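Local coordinates for protein Udp-n-acetylglucosamine pyrophosphorylase (Trypanosoma brucei, PDB 4BQH) that probably catalyses the formation of UDP-N-acetylglucosamine and diphosphate from UTP and N-acetylglucosamine 1-phosphate, and is the target of an allosteric inhibitor, at residues 304-309 with 421-426; 107-112 with 170-175; 486-491 with 521-526; 505-510 with 536-541. All coordinates share one frame; numbering follows the deposited sequence.

Contact 1: 304-309 with 421-426; sequences VVVKTC and GAFRIM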
loop_
_atom_site.group_PDB
_atom_site.type_symbol
_atom_site.label_atom_id
_atom_site.label_comp_id
_atom_site.label_asym_id
_atom_site.label_seq_id
_atom_site.Cartn_x
_atom_site.Cartn_y
_atom_site.Cartn_z
ATOM N N VAL A 304 14.448 0.502 5.115
ATOM C CA VAL A 304 13.135 -0.176 4.991
ATOM C C VAL A 304 12.583 -0.437 6.385
ATOM O O VAL A 304 13.292 -1.017 7.220
ATOM C CB VAL A 304 13.247 -1.530 4.253
ATOM C CG1 VAL A 304 11.905 -2.294 4.340
ATOM C CG2 VAL A 304 13.638 -1.307 2.798
ATOM N N VAL A 305 11.330 -0.038 6.631
ATOM C CA VAL A 305 10.598 -0.500 7.808
ATOM C C VAL A 305 9.337 -1.179 7.306
ATOM O O VAL A 305 8.654 -0.634 6.429
ATOM C CB VAL A 305 10.193 0.653 8.757
ATOM C CG1 VAL A 305 9.590 0.081 10.023
ATOM C CG2 VAL A 305 11.413 1.498 9.129
ATOM N N VAL A 306 9.063 -2.385 7.820
ATOM C CA VAL A 306 7.814 -3.070 7.488
ATOM C C VAL A 306 6.901 -3.110 8.701
ATOM O O VAL A 306 7.356 -3.281 9.871
ATOM C CB VAL A 306 8.034 -4.506 6.951
ATOM C CG1 VAL A 306 8.911 -4.453 5.689
ATOM C CG2 VAL A 306 8.680 -5.392 8.014
ATOM N N LYS A 307 5.608 -2.938 8.438
ATOM C CA LYS A 307 4.633 -3.218 9.491
ATOM C C LYS A 307 4.158 -4.653 9.397
ATOM O O LYS A 307 3.901 -5.165 8.308
ATOM C CB LYS A 307 3.411 -2.306 9.379
ATOM C CG LYS A 307 3.631 -0.965 10.044
ATOM C CD LYS A 307 2.321 -0.182 9.973
ATOM C CE LYS A 307 2.475 1.150 10.681
ATOM N NZ LYS A 307 1.310 2.045 10.383
ATOM N N THR A 308 4.009 -5.285 10.548
ATOM C CA THR A 308 3.611 -6.698 10.617
ATOM C C THR A 308 2.623 -6.845 11.757
ATOM O O THR A 308 2.551 -5.972 12.623
ATOM C CB THR A 308 4.822 -7.602 10.892
ATOM O OG1 THR A 308 5.481 -7.176 12.098
ATOM C CG2 THR A 308 5.820 -7.495 9.729
ATOM N N CYS A 309 1.873 -7.942 11.758
ATOM C CA CYS A 309 0.918 -8.234 12.833
ATOM C C CYS A 309 1.128 -9.680 13.315
ATOM O O CYS A 309 1.516 -10.536 12.519
ATOM C CB CYS A 309 -0.519 -8.105 12.288
ATOM S SG CYS A 309 -0.922 -6.397 11.846
ATOM N N GLY A 421 22.201 -3.128 10.898
ATOM C CA GLY A 421 21.392 -3.225 9.668
ATOM C C GLY A 421 20.423 -2.058 9.481
ATOM O O GLY A 421 20.184 -1.267 10.406
ATOM N N ALA A 422 19.847 -1.969 8.277
ATOM C CA ALA A 422 18.977 -0.845 7.916
ATOM C C ALA A 422 17.554 -1.330 7.596
ATOM O O ALA A 422 16.767 -0.603 6.977
ATOM C CB ALA A 422 19.582 -0.065 6.751
ATOM N N PHE A 423 17.259 -2.563 8.031
ATOM C CA PHE A 423 15.897 -3.137 7.957
ATOM C C PHE A 423 15.263 -3.237 9.350
ATOM O O PHE A 423 15.878 -3.757 10.287
ATOM C CB PHE A 423 15.958 -4.533 7.304
ATOM C CG PHE A 423 14.602 -5.199 7.176
ATOM C CD1 PHE A 423 13.829 -5.000 6.031
ATOM C CD2 PHE A 423 14.109 -6.011 8.178
ATOM C CE1 PHE A 423 12.600 -5.610 5.894
ATOM C CE2 PHE A 423 12.867 -6.644 8.052
ATOM C CZ PHE A 423 12.114 -6.433 6.903
ATOM N N ARG A 424 14.049 -2.711 9.502
ATOM C CA ARG A 424 13.354 -2.801 10.788
ATOM C C ARG A 424 11.922 -3.309 10.621
ATOM O O ARG A 424 11.274 -3.101 9.584
ATOM C CB ARG A 424 13.323 -1.440 11.483
ATOM C CG ARG A 424 14.698 -0.843 11.833
ATOM C CD ARG A 424 15.280 -1.622 13.001
ATOM N NE ARG A 424 16.597 -1.108 13.417
ATOM C CZ ARG A 424 17.767 -1.554 12.976
ATOM N NH1 ARG A 424 17.836 -2.522 12.054
ATOM N NH2 ARG A 424 18.892 -1.004 13.451
ATOM N N ILE A 425 11.452 -3.978 11.663
ATOM C CA ILE A 425 10.067 -4.453 11.756
ATOM C C ILE A 425 9.361 -3.640 12.831
ATOM O O ILE A 425 9.926 -3.414 13.925
ATOM C CB ILE A 425 10.045 -5.925 12.196
ATOM C CG1 ILE A 425 10.519 -6.811 11.028
ATOM C CG2 ILE A 425 8.632 -6.324 12.673
ATOM C CD1 ILE A 425 10.847 -8.249 11.415
ATOM N N MET A 426 8.128 -3.220 12.539
ATOM C CA MET A 426 7.257 -2.606 13.548
ATOM C C MET A 426 5.998 -3.486 13.645
ATOM O O MET A 426 5.221 -3.555 12.709
ATOM C CB MET A 426 6.915 -1.154 13.179
ATOM C CG MET A 426 6.129 -0.418 14.267
ATOM S SD MET A 426 6.056 1.360 13.897
ATOM C CE MET A 426 4.839 1.395 12.669
#
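The Phe423 ring is met obliquely by two valines of the 304-309 strand. Val304 CG1 sits 3.7 Å from Phe423 CD1. Val306 CG2 lies 3.8 Å from Phe423 CZ. CG of Phe423 is anti to its backbone N (chi1 -180°), and chi2 of 90° sets how the ring is turned. Trp328 stacks on the same ring from outside the pair. The Arg424 guanidinium is bonded on its own segment and beyond it. Its NH1 bonds Phe423 O, which lies close to the guanidinium plane, while the nitrogen stands above the carbonyl plane. Its NE forms a salt bridge with Glu300.

On the side of the sheet that holds Val304, Val306 and Phe423 lies Ile425 as well. Ile425 CG1 rests 3.8 Å from Val306 CG2. The opposite side of the sheet carries Val305, Lys307, Arg424 and Met426. There Phe293 of helix 291-300 touches Val305 and Met426. Lys307 NZ continues to Glu433 and Asp290, with a salt bridge to each.

Five backbone hydrogen bonds join the strands. The shortest runs from Met426 N to Val306 O at 2.8 Å. Val305 CA adds a CA-H...O contact to Arg424 O at 3.2 Å. The strands run at 24° to each other. This is a parallel beta pair in the mixed central sheet of a GT-A type nucleotidyltransferase fold.

Contact 2: 107-112 with 170-175; sequences KAIQKG and RKARVQ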
loop_
_atom_site.group_PDB
_atom_site.type_symbol
_atom_site.label_atom_id
_atom_site.label_comp_id
_atom_site.label_asym_id
_atom_site.label_seq_id
_atom_site.Cartn_x
_atom_site.Cartn_y
_atom_site.Cartn_z
ATOM N N LYS A 107 7.636 16.279 12.411
ATOM C CA LYS A 107 8.606 17.246 11.886
ATOM C C LYS A 107 8.908 16.894 10.420
ATOM O O LYS A 107 9.016 17.790 9.566
ATOM C CB LYS A 107 9.882 17.274 12.760
ATOM C CG LYS A 107 11.114 17.935 12.159
ATOM C CD LYS A 107 12.428 17.685 12.949
ATOM C CE LYS A 107 12.452 16.360 13.751
ATOM N NZ LYS A 107 13.714 15.526 13.727
ATOM N N ALA A 108 9.045 15.609 10.118
ATOM C CA ALA A 108 9.346 15.204 8.736
ATOM C C ALA A 108 8.173 15.501 7.799
ATOM O O ALA A 108 8.368 15.855 6.646
ATOM C CB ALA A 108 9.725 13.713 8.684
ATOM N N ILE A 109 6.947 15.300 8.270
ATOM C CA ILE A 109 5.769 15.670 7.470
ATOM C C ILE A 109 5.778 17.185 7.166
ATOM O O ILE A 109 5.573 17.602 6.005
ATOM C CB ILE A 109 4.459 15.207 8.163
ATOM C CG1 ILE A 109 4.387 13.675 8.101
ATOM C CG2 ILE A 109 3.237 15.801 7.466
ATOM C CD1 ILE A 109 3.327 13.101 9.031
ATOM N N GLN A 110 6.040 17.984 8.205
ATOM C CA GLN A 110 6.097 19.461 8.048
ATOM C C GLN A 110 7.139 19.882 7.021
ATOM O O GLN A 110 6.899 20.795 6.188
ATOM C CB GLN A 110 6.398 20.140 9.399
ATOM C CG GLN A 110 6.555 21.666 9.291
ATOM C CD GLN A 110 5.301 22.358 8.802
ATOM O OE1 GLN A 110 5.263 22.897 7.693
ATOM N NE2 GLN A 110 4.274 22.359 9.628
ATOM N N LYS A 111 8.287 19.207 7.068
ATOM C CA LYS A 111 9.417 19.511 6.192
ATOM C C LYS A 111 9.175 19.108 4.746
ATOM O O LYS A 111 10.031 19.350 3.894
ATOM C CB LYS A 111 10.711 18.874 6.717
ATOM C CG LYS A 111 11.306 19.578 7.938
ATOM C CD LYS A 111 12.729 19.103 8.242
ATOM C CE LYS A 111 12.782 17.683 8.818
ATOM N NZ LYS A 111 14.113 17.012 8.611
ATOM N N GLY A 112 8.036 18.458 4.465
ATOM C CA GLY A 112 7.720 18.037 3.085
ATOM C C GLY A 112 8.526 16.836 2.614
ATOM O O GLY A 112 8.692 16.623 1.399
ATOM N N ARG A 170 4.736 27.711 6.935
ATOM C CA ARG A 170 4.768 26.881 5.732
ATOM C C ARG A 170 3.756 25.736 5.806
ATOM O O ARG A 170 3.497 25.198 6.871
ATOM C CB ARG A 170 6.174 26.326 5.481
ATOM C CG ARG A 170 6.422 25.906 4.035
ATOM C CD ARG A 170 6.408 27.116 3.100
ATOM N NE ARG A 170 5.737 26.861 1.822
ATOM C CZ ARG A 170 4.434 27.035 1.582
ATOM N NH1 ARG A 170 3.610 27.453 2.529
ATOM N NH2 ARG A 170 3.954 26.784 0.377
ATOM N N LYS A 171 3.174 25.402 4.663
ATOM C CA LYS A 171 2.185 24.338 4.593
ATOM C C LYS A 171 2.921 23.009 4.673
ATOM O O LYS A 171 4.004 22.861 4.094
ATOM C CB LYS A 171 1.378 24.436 3.296
ATOM C CG LYS A 171 0.479 25.682 3.218
ATOM C CD LYS A 171 -0.747 25.592 4.132
ATOM C CE LYS A 171 -0.521 26.183 5.524
ATOM N NZ LYS A 171 -1.767 26.157 6.345
ATOM N N ALA A 172 2.344 22.072 5.417
ATOM C CA ALA A 172 2.885 20.701 5.506
ATOM C C ALA A 172 2.282 19.974 4.324
ATOM O O ALA A 172 1.066 20.008 4.148
ATOM C CB ALA A 172 2.439 20.028 6.798
ATOM N N ARG A 173 3.112 19.335 3.504
ATOM C CA ARG A 173 2.593 18.676 2.302
ATOM C C ARG A 173 3.158 17.264 2.152
ATOM O O ARG A 173 4.361 17.071 2.005
ATOM C CB ARG A 173 2.874 19.501 1.016
ATOM C CG ARG A 173 2.045 20.786 0.905
ATOM C CD ARG A 173 0.551 20.476 0.977
ATOM N NE ARG A 173 -0.312 21.664 0.940
ATOM C CZ ARG A 173 -1.052 22.114 1.954
ATOM N NH1 ARG A 173 -1.048 21.508 3.135
ATOM N NH2 ARG A 173 -1.802 23.193 1.783
ATOM N N VAL A 174 2.263 16.291 2.184
ATOM C CA VAL A 174 2.631 14.907 1.871
ATOM C C VAL A 174 2.359 14.714 0.356
ATOM O O VAL A 174 1.225 14.941 -0.097
ATOM C CB VAL A 174 1.752 13.926 2.675
ATOM C CG1 VAL A 174 1.980 12.479 2.197
ATOM C CG2 VAL A 174 2.016 14.071 4.167
ATOM N N GLN A 175 3.364 14.311 -0.426
ATOM C CA GLN A 175 3.125 14.044 -1.866
ATOM C C GLN A 175 2.358 12.739 -1.985
ATOM O O GLN A 175 2.766 11.745 -1.381
ATOM C CB GLN A 175 4.438 13.942 -2.634
ATOM C CG GLN A 175 5.295 15.211 -2.535
ATOM C CD GLN A 175 4.624 16.407 -3.174
ATOM O OE1 GLN A 175 4.018 16.299 -4.241
ATOM N NE2 GLN A 175 4.705 17.562 -2.505
HETATM O O HOH W 1 5.778 15.569 3.932
HETATM O O HOH W 2 5.790 20.555 3.614
HETATM O O HOH W 3 6.254 17.624 -0.040
#
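Ile109 and Val174 meet obliquely through one methyl each, with Ile109 CG2 3.9 Å from Val174 CG2. The Ile109 methyl is anti to its own backbone N. The Val174 methyl is anti to its own carbonyl carbon. Ala172 extends this small apolar patch. Its CB packs against the helix backbone, 3.9 Å from Gln110 CA. Ala162 of helix 147-166 and Ile294 of helix 291-300 also touch Ile109.

Gln110 starts away from the 170-175 segment and then folds back. Its CG is anti to the backbone N (chi1 176°), and the bend comes at chi2 (62°). Gln110 CD comes beside Arg170 O and Ala172 CB. On the far segment, Lys171 CB covers the centre of one face of the Arg173 guanidinium. Arg173 NH1 bonds Ala172 O, which is tilted from the guanidinium plane, and NE forms a salt bridge with Glu201.

Gly112, the first residue to leave helical geometry, has positive phi and completes a Schellman motif. Its N bonds back to Ile109 O. Three waters fill the polar part of the contact. One lies between Ile109 O and Arg173 O. A second donates to Gln110 O and Lys171 O and accepts from Arg173 N, 2.9 Å away. The third links Gly112 O, Arg173 O and Gln175 NE2. Arg173 O thus lies 2.8 Å from two waters. The chemistry implies a seam in which water answers backbone groups at the helix end, beside a small apolar patch.

Contact 3: 486-491 with 521-526; sequences TEAKEA and RVIHQL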
loop_
_atom_site.group_PDB
_atom_site.type_symbol
_atom_site.label_atom_id
_atom_site.label_comp_id
_atom_site.label_asym_id
_atom_site.label_seq_id
_atom_site.Cartn_x
_atom_site.Cartn_y
_atom_site.Cartn_z
ATOM N N THR A 486 -19.428 14.324 36.203
ATOM C CA THR A 486 -20.394 13.244 36.413
ATOM C C THR A 486 -21.177 12.882 35.137
ATOM O O THR A 486 -21.498 11.711 34.931
ATOM C CB THR A 486 -21.346 13.510 37.606
ATOM O OG1 THR A 486 -22.133 14.676 37.344
ATOM C CG2 THR A 486 -20.558 13.705 38.904
ATOM N N GLU A 487 -21.457 13.870 34.288
ATOM C CA GLU A 487 -22.144 13.627 33.004
ATOM C C GLU A 487 -21.286 12.833 32.014
ATOM O O GLU A 487 -21.806 12.023 31.237
ATOM C CB GLU A 487 -22.588 14.930 32.344
ATOM C CG GLU A 487 -23.829 15.558 32.968
ATOM C CD GLU A 487 -24.406 16.694 32.139
ATOM O OE1 GLU A 487 -23.775 17.125 31.156
ATOM O OE2 GLU A 487 -25.513 17.167 32.463
ATOM N N ALA A 488 -19.980 13.099 32.024
ATOM C CA ALA A 488 -19.037 12.330 31.206
ATOM C C ALA A 488 -18.988 10.878 31.685
ATOM O O ALA A 488 -18.995 9.939 30.884
ATOM C CB ALA A 488 -17.655 12.975 31.249
ATOM N N LYS A 489 -18.964 10.710 33.002
ATOM C CA LYS A 489 -18.994 9.413 33.656
ATOM C C LYS A 489 -20.284 8.666 33.311
ATOM O O LYS A 489 -20.257 7.482 32.972
ATOM C CB LYS A 489 -18.891 9.622 35.169
ATOM C CG LYS A 489 -18.024 8.628 35.907
ATOM C CD LYS A 489 -17.524 9.258 37.202
ATOM C CE LYS A 489 -16.084 8.849 37.487
ATOM N NZ LYS A 489 -15.483 9.662 38.580
ATOM N N GLU A 490 -21.413 9.366 33.387
ATOM C CA GLU A 490 -22.697 8.782 32.972
ATOM C C GLU A 490 -22.717 8.413 31.487
ATOM O O GLU A 490 -23.228 7.348 31.110
ATOM C CB GLU A 490 -23.853 9.731 33.283
ATOM C CG GLU A 490 -24.309 9.690 34.732
ATOM C CD GLU A 490 -25.005 10.972 35.171
ATOM O OE1 GLU A 490 -25.447 11.760 34.303
ATOM O OE2 GLU A 490 -25.097 11.197 36.396
ATOM N N ALA A 491 -22.181 9.299 30.649
ATOM C CA ALA A 491 -22.119 9.060 29.208
ATOM C C ALA A 491 -21.315 7.794 28.861
ATOM O O ALA A 491 -21.714 7.033 27.973
ATOM C CB ALA A 491 -21.573 10.279 28.476
ATOM N N ARG A 521 -21.655 17.652 22.453
ATOM C CA ARG A 521 -22.684 17.085 21.591
ATOM C C ARG A 521 -22.845 15.575 21.824
ATOM O O ARG A 521 -23.963 15.059 21.891
ATOM C CB ARG A 521 -22.370 17.393 20.125
ATOM C CG ARG A 521 -23.242 16.685 19.096
ATOM C CD ARG A 521 -24.581 17.378 18.901
ATOM N NE ARG A 521 -25.554 16.481 18.274
ATOM C CZ ARG A 521 -26.685 16.083 18.845
ATOM N NH1 ARG A 521 -27.014 16.512 20.058
ATOM N NH2 ARG A 521 -27.498 15.262 18.188
ATOM N N VAL A 522 -21.718 14.876 21.923
ATOM C CA VAL A 522 -21.706 13.426 22.202
ATOM C C VAL A 522 -22.394 13.113 23.524
ATOM O O VAL A 522 -23.290 12.248 23.594
ATOM C CB VAL A 522 -20.249 12.897 22.239
ATOM C CG1 VAL A 522 -20.185 11.462 22.791
ATOM C CG2 VAL A 522 -19.636 13.015 20.852
ATOM N N ILE A 523 -22.007 13.830 24.575
ATOM C CA ILE A 523 -22.601 13.633 25.882
ATOM C C ILE A 523 -24.121 13.888 25.873
ATOM O O ILE A 523 -24.865 13.102 26.454
ATOM C CB ILE A 523 -21.880 14.461 26.974
ATOM C CG1 ILE A 523 -20.527 13.812 27.262
ATOM C CG2 ILE A 523 -22.703 14.536 28.256
ATOM C CD1 ILE A 523 -19.623 14.640 28.150
ATOM N N HIS A 524 -24.549 14.942 25.182
ATOM C CA HIS A 524 -25.980 15.287 25.058
ATOM C C HIS A 524 -26.715 14.123 24.420
ATOM O O HIS A 524 -27.747 13.686 24.922
ATOM C CB HIS A 524 -26.129 16.550 24.227
ATOM C CG HIS A 524 -27.538 17.101 24.177
ATOM N ND1 HIS A 524 -28.379 16.864 23.148
ATOM C CD2 HIS A 524 -28.229 17.910 25.069
ATOM C CE1 HIS A 524 -29.552 17.486 23.379
ATOM N NE2 HIS A 524 -29.461 18.113 24.559
ATOM N N GLN A 525 -26.180 13.587 23.326
ATOM C CA GLN A 525 -26.817 12.432 22.649
ATOM C C GLN A 525 -26.913 11.218 23.542
ATOM O O GLN A 525 -27.951 10.554 23.560
ATOM C CB GLN A 525 -26.008 12.009 21.434
ATOM C CG GLN A 525 -26.074 12.976 20.277
ATOM C CD GLN A 525 -25.106 12.579 19.182
ATOM O OE1 GLN A 525 -23.897 12.848 19.272
ATOM N NE2 GLN A 525 -25.628 11.926 18.151
ATOM N N LEU A 526 -25.819 10.906 24.242
ATOM C CA LEU A 526 -25.743 9.721 25.086
ATOM C C LEU A 526 -26.722 9.779 26.249
ATOM O O LEU A 526 -27.343 8.760 26.592
ATOM C CB LEU A 526 -24.321 9.441 25.581
ATOM C CG LEU A 526 -23.331 9.017 24.495
ATOM C CD1 LEU A 526 -21.937 8.968 25.103
ATOM C CD2 LEU A 526 -23.697 7.665 23.884
#
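Ile523 overlaps Ala488 and Ala491 with its longer branch, CD1 at Ala488 and CG1 at Ala491. Ile523 CD1 lies 3.9 Å from Ala488 CA and nearly as close to Ala488 CB. Ile523 CG1 lies 3.9 Å from Ala491 CB. The other branch, the CG2 methyl, meets Glu487. Ile523 CG2 is 4.0 Å from Glu487 O and equally far from the carboxylate oxygen OE1. The Glu487 and Ile523 side chains cross at about a right angle. With CG1 anti to the carbonyl carbon (chi1 -73°) and CG2 anti to the backbone N, the longer branch meets the two alanines and CG2 meets Glu487.

Leu526 adds a further apolar contact. Its CD1 comes to 3.6 Å from Ala491 CB and also touches Ala491 O at 3.5 Å. Ala491 is thus met by both Ile523 and Leu526. The alanine methyls present little bulk to the larger side chains. All of these contacts are van der Waals packing between the helices. The segment axes approach to 9.4 Å and cross at 60°.

The pair joins helix 485-497 to helix 519-528, far from the centre of the chain. Leu467 of helix 448-471 touches both Ile523 and Leu526, so a third helix borders the contact. Ile500, in the loop before strand 501-504, also packs on Leu526. Val522, one residue before Ile523, meets Ile534 and Ile536 of strand 533-536.

Contact 4: 505-510 with 536-541; sequences SPLVSV and IRRDDE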
loop_
_atom_site.group_PDB
_atom_site.type_symbol
_atom_site.label_atom_id
_atom_site.label_comp_id
_atom_site.label_asym_id
_atom_site.label_seq_id
_atom_site.Cartn_x
_atom_site.Cartn_y
_atom_site.Cartn_z
ATOM N N SER A 505 -15.006 10.904 11.410
ATOM C CA SER A 505 -14.391 11.386 10.192
ATOM C C SER A 505 -12.891 11.545 10.380
ATOM O O SER A 505 -12.470 11.980 11.430
ATOM C CB SER A 505 -14.965 12.762 9.822
ATOM O OG SER A 505 -14.305 13.243 8.671
ATOM N N PRO A 506 -12.094 11.191 9.351
ATOM C CA PRO A 506 -10.649 11.459 9.487
ATOM C C PRO A 506 -10.332 12.940 9.582
ATOM O O PRO A 506 -9.285 13.291 10.111
ATOM C CB PRO A 506 -10.033 10.860 8.215
ATOM C CG PRO A 506 -11.077 10.002 7.606
ATOM C CD PRO A 506 -12.425 10.457 8.118
ATOM N N LEU A 507 -11.214 13.804 9.075
ATOM C CA LEU A 507 -11.010 15.261 9.220
ATOM C C LEU A 507 -11.139 15.718 10.673
ATOM O O LEU A 507 -10.615 16.785 11.059
ATOM C CB LEU A 507 -11.958 16.037 8.284
ATOM C CG LEU A 507 -11.695 15.834 6.789
ATOM C CD1 LEU A 507 -12.686 16.595 5.920
ATOM C CD2 LEU A 507 -10.261 16.169 6.376
ATOM N N VAL A 508 -11.784 14.899 11.497
ATOM C CA VAL A 508 -11.794 15.119 12.948
ATOM C C VAL A 508 -10.609 14.485 13.672
ATOM O O VAL A 508 -9.930 15.152 14.463
ATOM C CB VAL A 508 -13.118 14.643 13.595
ATOM C CG1 VAL A 508 -13.093 14.846 15.097
ATOM C CG2 VAL A 508 -14.272 15.427 12.984
ATOM N N SER A 509 -10.367 13.202 13.409
ATOM C CA SER A 509 -9.371 12.451 14.173
ATOM C C SER A 509 -8.769 11.362 13.325
ATOM O O SER A 509 -9.500 10.637 12.650
ATOM C CB SER A 509 -10.037 11.778 15.368
ATOM O OG SER A 509 -9.098 11.369 16.319
ATOM N N VAL A 510 -7.435 11.229 13.389
ATOM C CA VAL A 510 -6.759 10.091 12.751
ATOM C C VAL A 510 -6.100 9.178 13.774
ATOM O O VAL A 510 -5.725 8.048 13.434
ATOM C CB VAL A 510 -5.675 10.520 11.729
ATOM C CG1 VAL A 510 -6.305 10.991 10.420
ATOM C CG2 VAL A 510 -4.724 11.555 12.335
ATOM N N ILE A 536 -19.273 11.504 14.369
ATOM C CA ILE A 536 -18.493 12.724 14.682
ATOM C C ILE A 536 -17.827 13.172 13.376
ATOM O O ILE A 536 -17.046 12.427 12.786
ATOM C CB ILE A 536 -17.462 12.500 15.821
ATOM C CG1 ILE A 536 -18.126 11.910 17.081
ATOM C CG2 ILE A 536 -16.713 13.809 16.140
ATOM C CD1 ILE A 536 -17.198 11.670 18.247
ATOM N N ARG A 537 -18.166 14.379 12.915
ATOM C CA ARG A 537 -17.645 14.927 11.655
ATOM C C ARG A 537 -17.450 16.429 11.792
ATOM O O ARG A 537 -17.997 17.036 12.726
ATOM C CB ARG A 537 -18.507 14.566 10.420
ATOM C CG ARG A 537 -19.871 15.243 10.306
ATOM C CD ARG A 537 -20.800 14.744 11.398
ATOM N NE ARG A 537 -22.192 15.109 11.153
ATOM C CZ ARG A 537 -23.223 14.712 11.901
ATOM N NH1 ARG A 537 -23.042 13.929 12.966
ATOM N NH2 ARG A 537 -24.445 15.105 11.573
ATOM N N ARG A 538 -16.630 17.007 10.918
ATOM C CA ARG A 538 -16.450 18.470 10.923
ATOM C C ARG A 538 -17.714 19.141 10.433
ATOM O O ARG A 538 -18.387 18.649 9.514
ATOM C CB ARG A 538 -15.289 18.893 10.031
ATOM C CG ARG A 538 -13.934 18.760 10.686
ATOM C CD ARG A 538 -12.946 19.791 10.137
ATOM N NE ARG A 538 -13.099 20.043 8.699
ATOM C CZ ARG A 538 -12.086 20.301 7.859
ATOM N NH1 ARG A 538 -10.834 20.307 8.296
ATOM N NH2 ARG A 538 -12.319 20.524 6.570
ATOM N N ASP A 539 -18.028 20.278 11.045
ATOM C CA ASP A 539 -19.180 21.081 10.642
ATOM C C ASP A 539 -19.267 21.387 9.151
ATOM O O ASP A 539 -20.368 21.438 8.589
ATOM C CB ASP A 539 -19.214 22.388 11.440
ATOM C CG ASP A 539 -19.891 22.234 12.795
ATOM O OD1 ASP A 539 -20.361 21.120 13.132
ATOM O OD2 ASP A 539 -19.957 23.239 13.531
ATOM N N ASP A 540 -18.128 21.582 8.499
ATOM C CA ASP A 540 -18.131 21.956 7.077
ATOM C C ASP A 540 -18.188 20.784 6.076
ATOM O O ASP A 540 -18.139 21.001 4.867
ATOM C CB ASP A 540 -16.961 22.902 6.761
ATOM C CG ASP A 540 -15.597 22.266 7.022
ATOM O OD1 ASP A 540 -15.520 21.264 7.767
ATOM O OD2 ASP A 540 -14.592 22.784 6.492
ATOM N N GLU A 541 -18.298 19.551 6.569
ATOM C CA GLU A 541 -18.416 18.394 5.657
ATOM C C GLU A 541 -19.803 18.326 5.001
ATOM O O GLU A 541 -19.912 18.080 3.787
ATOM C CB GLU A 541 -18.071 17.076 6.370
ATOM C CG GLU A 541 -16.662 17.053 6.945
ATOM C CD GLU A 541 -16.224 15.668 7.396
ATOM O OE1 GLU A 541 -16.417 14.697 6.640
ATOM O OE2 GLU A 541 -15.689 15.552 8.505
#
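Ser505 and Glu541 form the polar centre of this contact. Ser505 OG donates to Glu541 OE2 at 2.7 Å, meeting it on the syn side. OG is anti to the Ser505 backbone N (chi1 177°). It also accepts from Leu507 N, making an ST turn. Arg538 N reaches Glu541 OE2 on the anti side at 3.0 Å, tilted from the carboxylate plane. Two donors thus grip this one oxygen and tie both segments to it. The backbone adds a nearly straight bond from Ser505 N to Ile536 O at 2.9 Å.

There are also salt bridges. Arg538 NE forms one with Asp540 OD1 at 2.9 Å, on the syn lone pair. Both residues belong to the type I turn from Arg538 to Glu541. Glu541 OE1 has a salt bridge with Lys145, which may favour the charged carboxylate.

Van der Waals contacts complete the join. Leu507 CD1 lies over one face of the Arg538 guanidinium, offset toward its rim. The same Leu507 CD1 methyl is 3.9 Å from Glu541 CD. Val508 divides its two methyls. Val508 CG1 makes an apolar contact with Ile536 CG2 at 3.9 Å, and Val508 CG2 rests 3.5 Å from Arg538 N.

The contact links the loop after strand 501-504 to the chain that leaves strand 533-536. Ile536 also pairs through its backbone with Glu503, next to Ile504. Glu153 of helix 147-166 touches Leu507, and Leu463 of helix 448-471 touches Ile536.

In the fold
Contact 1 is the buried, sheet-forming pair, held by a ladder of backbone bonds. Contact 2 is partly buried and relies largely on water at a helix end. Both belong to the uridylyltransferase-family part of the chain, with centres about 23 Å apart, and helix 291-300 touches both. Contact 3 is buried too, but lies far from the chain centre, and its packing is mainly apolar. Contact 4 is partly buried and mixes a carboxylate centre with methyl packing. Contacts 3 and 4 touch directly, Val522 CG2 to Ile536 CD1 at 3.8 Å, and helix 448-471 borders both. Helix 147-166 in turn borders contacts 2 and 4.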